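Local coordinates for protein endoglucanase E (PDB 2WAO) that binds cellulose oligosaccharides in the active site of a carbohydrate esterase of family 2, and probably deacetylates plant cell wall polysaccharides, at residues G10-G15 / N33-F38; F55-D60 / H87-W92. One frame throughout, in Å; residues are numbered along the deposited sequence.

Contact 1: residues G10-G15 / N33-F38. With FMT (formic acid), chain L; FMT (formic acid), chain F.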
loop_
_atom_site.group_PDB
_atom_site.type_symbol
_atom_site.label_atom_id
_atom_site.label_comp_id
_atom_site.label_asym_id
_atom_site.label_seq_id
_atom_site.Cartn_x
_atom_site.Cartn_y
_atom_site.Cartn_z
ATOM N N GLY A 10 9.541 9.238 20.174
ATOM C CA GLY A 10 10.110 7.923 20.582
ATOM C C GLY A 10 9.754 6.832 19.579
ATOM O O GLY A 10 10.518 5.914 19.400
ATOM N N ILE A 11 8.604 6.954 18.916
ATOM C CA ILE A 11 8.133 5.879 17.988
ATOM C C ILE A 11 7.607 6.544 16.711
ATOM O O ILE A 11 6.841 7.523 16.784
ATOM C CB ILE A 11 7.019 5.006 18.645
ATOM C CG1 ILE A 11 7.586 4.255 19.878
ATOM C CG2 ILE A 11 6.408 4.015 17.603
ATOM C CD1 ILE A 11 6.633 3.289 20.503
ATOM N N LEU A 12 7.999 6.021 15.551
ATOM C CA LEU A 12 7.453 6.529 14.297
ATOM C C LEU A 12 6.279 5.702 13.833
ATOM O O LEU A 12 6.376 4.471 13.719
ATOM C CB LEU A 12 8.509 6.516 13.203
ATOM C CG LEU A 12 9.739 7.375 13.412
ATOM C CD1 LEU A 12 10.550 7.312 12.127
ATOM C CD2 LEU A 12 9.350 8.842 13.792
ATOM N N TYR A 13 5.176 6.376 13.556
ATOM C CA TYR A 13 3.965 5.677 13.134
ATOM C C TYR A 13 3.831 6.014 11.628
ATOM O O TYR A 13 3.363 7.093 11.268
ATOM C CB TYR A 13 2.770 6.124 13.983
ATOM C CG TYR A 13 2.825 5.579 15.403
ATOM C CD1 TYR A 13 2.391 4.285 15.692
ATOM C CD2 TYR A 13 3.332 6.354 16.459
ATOM C CE1 TYR A 13 2.468 3.756 16.995
ATOM C CE2 TYR A 13 3.392 5.832 17.776
ATOM C CZ TYR A 13 2.962 4.542 18.027
ATOM O OH TYR A 13 3.016 4.012 19.325
ATOM N N ASN A 14 4.293 5.108 10.762
ATOM C CA ASN A 14 4.365 5.331 9.322
ATOM C C ASN A 14 3.102 4.856 8.605
ATOM O O ASN A 14 2.963 3.684 8.342
ATOM C CB ASN A 14 5.544 4.556 8.736
ATOM C CG ASN A 14 6.874 5.075 9.226
ATOM O OD1 ASN A 14 7.028 6.290 9.414
ATOM N ND2 ASN A 14 7.836 4.169 9.456
ATOM N N GLY A 15 2.192 5.770 8.310
ATOM C CA GLY A 15 0.917 5.402 7.754
ATOM C C GLY A 15 -0.126 6.416 8.181
ATOM O O GLY A 15 0.194 7.487 8.792
ATOM N N ASN A 33 3.018 0.858 9.316
ATOM C CA ASN A 33 4.132 0.286 10.060
ATOM C C ASN A 33 4.623 1.190 11.168
ATOM O O ASN A 33 4.423 2.409 11.107
ATOM C CB ASN A 33 5.298 -0.171 9.148
ATOM C CG ASN A 33 5.953 0.966 8.428
ATOM O OD1 ASN A 33 6.958 1.535 8.909
ATOM N ND2 ASN A 33 5.397 1.323 7.265
ATOM N N VAL A 34 5.160 0.548 12.204
ATOM C CA VAL A 34 5.639 1.232 13.399
ATOM C C VAL A 34 7.153 1.045 13.356
ATOM O O VAL A 34 7.660 -0.057 13.103
ATOM C CB VAL A 34 5.049 0.572 14.689
ATOM C CG1 VAL A 34 5.560 1.280 15.912
ATOM C CG2 VAL A 34 3.485 0.618 14.657
ATOM N N GLU A 35 7.909 2.103 13.584
ATOM C CA GLU A 35 9.345 1.981 13.481
ATOM C C GLU A 35 10.018 2.630 14.715
ATOM O O GLU A 35 9.623 3.707 15.159
ATOM C CB GLU A 35 9.789 2.603 12.160
ATOM C CG GLU A 35 11.255 2.743 11.986
ATOM C CD GLU A 35 11.622 3.480 10.691
ATOM O OE1 GLU A 35 10.735 4.171 10.105
ATOM O OE2 GLU A 35 12.814 3.408 10.297
ATOM N N LEU A 36 10.989 1.936 15.280
ATOM C CA LEU A 36 11.622 2.421 16.524
ATOM C C LEU A 36 13.024 1.846 16.680
ATOM O O LEU A 36 13.364 0.874 16.032
ATOM C CB LEU A 36 10.725 2.080 17.734
ATOM C CG LEU A 36 10.434 0.579 17.999
ATOM C CD1 LEU A 36 11.664 -0.119 18.624
ATOM C CD2 LEU A 36 9.233 0.440 18.913
ATOM N N ASN A 37 13.818 2.470 17.542
ATOM C CA ASN A 37 15.080 1.927 18.005
ATOM C C ASN A 37 14.963 1.500 19.465
ATOM O O ASN A 37 14.307 2.173 20.250
ATOM C CB ASN A 37 16.184 2.988 17.892
ATOM C CG ASN A 37 16.508 3.350 16.436
ATOM O OD1 ASN A 37 16.833 2.484 15.616
ATOM N ND2 ASN A 37 16.420 4.626 16.126
ATOM N N PHE A 38 15.539 0.356 19.813
ATOM C CA PHE A 38 15.542 -0.065 21.210
ATOM C C PHE A 38 16.917 -0.581 21.593
ATOM O O PHE A 38 17.711 -1.017 20.733
ATOM C CB PHE A 38 14.450 -1.099 21.528
ATOM C CG PHE A 38 14.679 -2.445 20.910
ATOM C CD1 PHE A 38 15.247 -3.493 21.660
ATOM C CD2 PHE A 38 14.300 -2.684 19.591
ATOM C CE1 PHE A 38 15.482 -4.775 21.089
ATOM C CE2 PHE A 38 14.506 -3.970 19.016
ATOM C CZ PHE A 38 15.113 -5.025 19.792
HETATM C C FMT L . 5.037 8.709 7.917
HETATM O O1 FMT L . 3.823 8.489 7.781
HETATM O O2 FMT L . 5.962 8.095 7.351
HETATM C C FMT F . 10.348 11.850 18.191
HETATM O O1 FMT F . 9.207 11.594 17.815
HETATM O O2 FMT F . 10.642 12.128 19.355
HETATM O O HOH W 1 12.841 4.666 18.778
#

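Contact 2: residues F55-D60 / H87-W92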
loop_
_atom_site.group_PDB
_atom_site.type_symbol
_atom_site.label_atom_id
_atom_site.label_comp_id
_atom_site.label_asym_id
_atom_site.label_seq_id
_atom_site.Cartn_x
_atom_site.Cartn_y
_atom_site.Cartn_z
ATOM N N PHE A 55 1.448 -9.785 10.279
ATOM C CA PHE A 55 2.551 -8.841 10.524
ATOM C C PHE A 55 3.909 -9.453 10.265
ATOM O O PHE A 55 4.087 -10.675 10.340
ATOM C CB PHE A 55 2.528 -8.321 11.958
ATOM C CG PHE A 55 1.195 -7.761 12.366
ATOM C CD1 PHE A 55 0.915 -6.405 12.225
ATOM C CD2 PHE A 55 0.187 -8.630 12.792
ATOM C CE1 PHE A 55 -0.376 -5.886 12.552
ATOM C CE2 PHE A 55 -1.093 -8.128 13.134
ATOM C CZ PHE A 55 -1.358 -6.755 13.014
ATOM N N GLN A 56 4.895 -8.593 10.015
ATOM C CA GLN A 56 6.295 -9.046 10.012
ATOM C C GLN A 56 7.108 -7.989 10.748
ATOM O O GLN A 56 6.873 -6.772 10.534
ATOM C CB GLN A 56 6.820 -9.180 8.585
ATOM C CG GLN A 56 8.270 -9.772 8.526
ATOM C CD GLN A 56 8.643 -10.213 7.152
ATOM O OE1 GLN A 56 9.104 -11.372 6.931
ATOM N NE2 GLN A 56 8.455 -9.297 6.181
ATOM N N ALA A 57 8.020 -8.453 11.623
ATOM C CA ALA A 57 9.055 -7.613 12.253
ATOM C C ALA A 57 10.317 -7.675 11.396
ATOM O O ALA A 57 10.709 -8.739 10.923
ATOM C CB ALA A 57 9.348 -8.129 13.671
ATOM N N ILE A 58 10.936 -6.528 11.151
ATOM C CA ILE A 58 12.191 -6.466 10.421
ATOM C C ILE A 58 13.183 -5.846 11.380
ATOM O O ILE A 58 13.022 -4.684 11.769
ATOM C CB ILE A 58 12.096 -5.625 9.113
ATOM C CG1 ILE A 58 10.992 -6.164 8.183
ATOM C CG2 ILE A 58 13.443 -5.697 8.355
ATOM C CD1 ILE A 58 9.629 -5.526 8.368
ATOM N N VAL A 59 14.187 -6.619 11.786
ATOM C CA VAL A 59 15.027 -6.213 12.913
ATOM C C VAL A 59 16.434 -6.084 12.409
ATOM O O VAL A 59 16.989 -7.057 11.882
ATOM C CB VAL A 59 14.949 -7.205 14.095
ATOM C CG1 VAL A 59 15.873 -6.697 15.229
ATOM C CG2 VAL A 59 13.539 -7.273 14.608
ATOM N N ASP A 60 16.982 -4.875 12.488
ATOM C CA ASP A 60 18.306 -4.564 11.902
ATOM C C ASP A 60 18.369 -5.026 10.436
ATOM O O ASP A 60 19.362 -5.626 9.992
ATOM C CB ASP A 60 19.433 -5.229 12.716
ATOM C CG ASP A 60 19.420 -4.814 14.180
ATOM O OD1 ASP A 60 19.149 -3.612 14.434
ATOM O OD2 ASP A 60 19.651 -5.699 15.047
ATOM N N HIS A 87 19.163 -1.697 18.615
ATOM C CA HIS A 87 18.592 -2.417 17.446
ATOM C C HIS A 87 17.521 -1.559 16.778
ATOM O O HIS A 87 16.850 -0.782 17.447
ATOM C CB HIS A 87 17.977 -3.740 17.906
ATOM C CG HIS A 87 18.962 -4.654 18.559
ATOM N ND1 HIS A 87 19.936 -5.313 17.845
ATOM C CD2 HIS A 87 19.164 -4.977 19.861
ATOM C CE1 HIS A 87 20.692 -6.019 18.676
ATOM N NE2 HIS A 87 20.248 -5.826 19.905
ATOM N N HIS A 88 17.361 -1.727 15.462
ATOM C CA HIS A 88 16.314 -1.029 14.712
ATOM C C HIS A 88 15.170 -2.012 14.413
ATOM O O HIS A 88 15.427 -3.110 13.925
ATOM C CB HIS A 88 16.905 -0.481 13.424
ATOM C CG HIS A 88 15.912 0.198 12.544
ATOM N ND1 HIS A 88 15.524 -0.324 11.326
ATOM C CD2 HIS A 88 15.219 1.349 12.702
ATOM C CE1 HIS A 88 14.648 0.492 10.765
ATOM N NE2 HIS A 88 14.442 1.509 11.581
ATOM N N LEU A 89 13.931 -1.601 14.678
ATOM C CA LEU A 89 12.755 -2.452 14.485
ATOM C C LEU A 89 11.729 -1.774 13.595
ATOM O O LEU A 89 11.402 -0.613 13.808
ATOM C CB LEU A 89 12.101 -2.760 15.814
ATOM C CG LEU A 89 10.714 -3.390 15.865
ATOM C CD1 LEU A 89 10.772 -4.814 15.252
ATOM C CD2 LEU A 89 10.181 -3.424 17.339
ATOM N N VAL A 90 11.237 -2.506 12.596
ATOM C CA VAL A 90 10.049 -2.063 11.865
ATOM C C VAL A 90 8.988 -3.158 12.082
ATOM O O VAL A 90 9.296 -4.357 11.920
ATOM C CB VAL A 90 10.327 -1.906 10.364
ATOM C CG1 VAL A 90 9.021 -1.669 9.609
ATOM C CG2 VAL A 90 11.344 -0.803 10.108
ATOM N N LEU A 91 7.786 -2.762 12.504
ATOM C CA LEU A 91 6.662 -3.724 12.617
ATOM C C LEU A 91 5.645 -3.405 11.505
ATOM O O LEU A 91 5.048 -2.323 11.499
ATOM C CB LEU A 91 6.038 -3.654 14.026
ATOM C CG LEU A 91 4.823 -4.534 14.284
ATOM C CD1 LEU A 91 5.140 -6.030 14.026
ATOM C CD2 LEU A 91 4.270 -4.330 15.721
ATOM N N TRP A 92 5.436 -4.341 10.573
ATOM C CA TRP A 92 4.745 -4.051 9.306
ATOM C C TRP A 92 3.415 -4.802 9.212
ATOM O O TRP A 92 3.354 -6.030 9.453
ATOM C CB TRP A 92 5.662 -4.463 8.146
ATOM C CG TRP A 92 5.152 -4.171 6.746
ATOM C CD1 TRP A 92 4.217 -4.889 6.022
ATOM C CD2 TRP A 92 5.529 -3.058 5.925
ATOM N NE1 TRP A 92 4.000 -4.276 4.813
ATOM C CE2 TRP A 92 4.810 -3.169 4.717
ATOM C CE3 TRP A 92 6.436 -1.987 6.086
ATOM C CZ2 TRP A 92 4.965 -2.250 3.659
ATOM C CZ3 TRP A 92 6.570 -1.056 5.027
ATOM C CH2 TRP A 92 5.862 -1.230 3.818
HETATM O O HOH W 2 14.952 -3.145 10.536
#

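Contact 1: residues G10-G15 / N33-F38
Asn14 bonds to two acceptors of residues 33-38 with one amide nitrogen. Its ND2 donates to Asn33 OD1 at 2.8 Å and to Glu35 OE1 at 3.0 Å. Both oxygens lie in or close to the Asn14 amide plane and in different directions from ND2, which gives each N-H its own acceptor. The donor stands 31° from the plane of the Asn33 carbonyl, while the Glu35 carboxylate is met on its anti side. Glu35 OE2 bonds to His88. Leu12 runs alongside Glu35 here, its CD1 3.7 Å from Glu35 OE1.

The backbones form an antiparallel ladder, with strand directions 153° apart. Leu12-Glu35 and Asn14-Asn33 are hydrogen-bonded pairs on either side of the non-hydrogen-bonded pair Tyr13-Val34; Glu35 N to Leu12 O is 2.8 Å and Asn14 N to Asn33 O is 2.7 Å. Val34 CA adds a C-H...O contact to Leu12 O.

Apolar contacts take the other face. Ile11 CG2 meets Val34 CG1 at 3.3 Å, tighter than usual, and also rests over the rim of the Tyr13 ring. Val34 CG2 lies 4.0 Å from Tyr13 CD1. Phe107 of strand 102-108 touches Ile11, Val34 and Leu36.

This division, polar groups with Leu12 among them on one face, Ile11, Tyr13, Val34 and Leu36 towards the other, implies a two-faced sheet whose apolar side packs on a second sheet, consistent with a beta-sandwich domain.

Contact 2: residues F55-D60 / H87-W92
Ile58 O accepts two hydrogen bonds, one from Val90 N at 2.9 Å and one from a water at 2.8 Å. That water also reaches His88 ND1, 3.0 Å away, and so ties the imidazole to the facing strand. His88 NE2 bonds to Glu35 OE2 of strand 33-40, so both ring nitrogens are held. The motif is an antiparallel beta ladder, its strand directions 165° apart, within the sandwich-like N-terminal domain. Hydrogen-bonded pairs Gln56-Trp92 and Ile58-Val90 alternate with non-hydrogen-bonded pairs Ala57-Leu91 and Val59-Leu89, where CA-H groups of Ala57 and Leu89 approach the carbonyls of Val90 and Ile58.

On the face of Ala57, Val59, Leu89 and Leu91 the contacts are apolar. The CD1 branch of Leu89 extends to the neighbouring strand, 3.8 Å from Val59 CG2 and 3.9 Å from Ala57 CB. Phe104 and Phe107 of strand 102-108 touch Leu91 and Leu89 respectively. Ile58 and Val90 lie side by side on the other face, and Ile58 CD1 touches both Val90 CG1 and Trp92 CB. The Trp92 indole swings clear of residues 55-60: NE1 bonds to Ser154 OG, and the ring meets Tyr155 edge-to-face, tying this sheet to the GDSL-like esterase part of the chain just before helix 158-165.

Asp60 closes the ladder where the strand ends. Its backbone N donates to His88 O, and OD1 accepts from His88 N at 2.8 Å. The carboxylate is turned 40° from the His87 ring, and OD2 takes the ND1 hydrogen of His87 on its syn lone pair at 2.8 Å.

Contacts 1 and 2 lie in one antiparallel sheet and are joined directly, because strand 33-40 of contact 1 is the neighbour of strand 85-93 of contact 2; their centres are about 9 Å apart. Among their four strands the sequence of neighbours is 12-14, 33-40, 85-93, 52-59. Contact 1 is the more exposed: three of its nine touching residues are buried, against seven of twelve in contact 2. In both, direct side-chain hydrogen bonds sit at a ladder end: neutral amides and one carboxylate at Asn14-Asn33, an aspartate with a histidine and a backbone N-H where strand 52-59 stops. On the apolar face both lean on strand 102-108, and the Glu35-His88 bond links their polar sides.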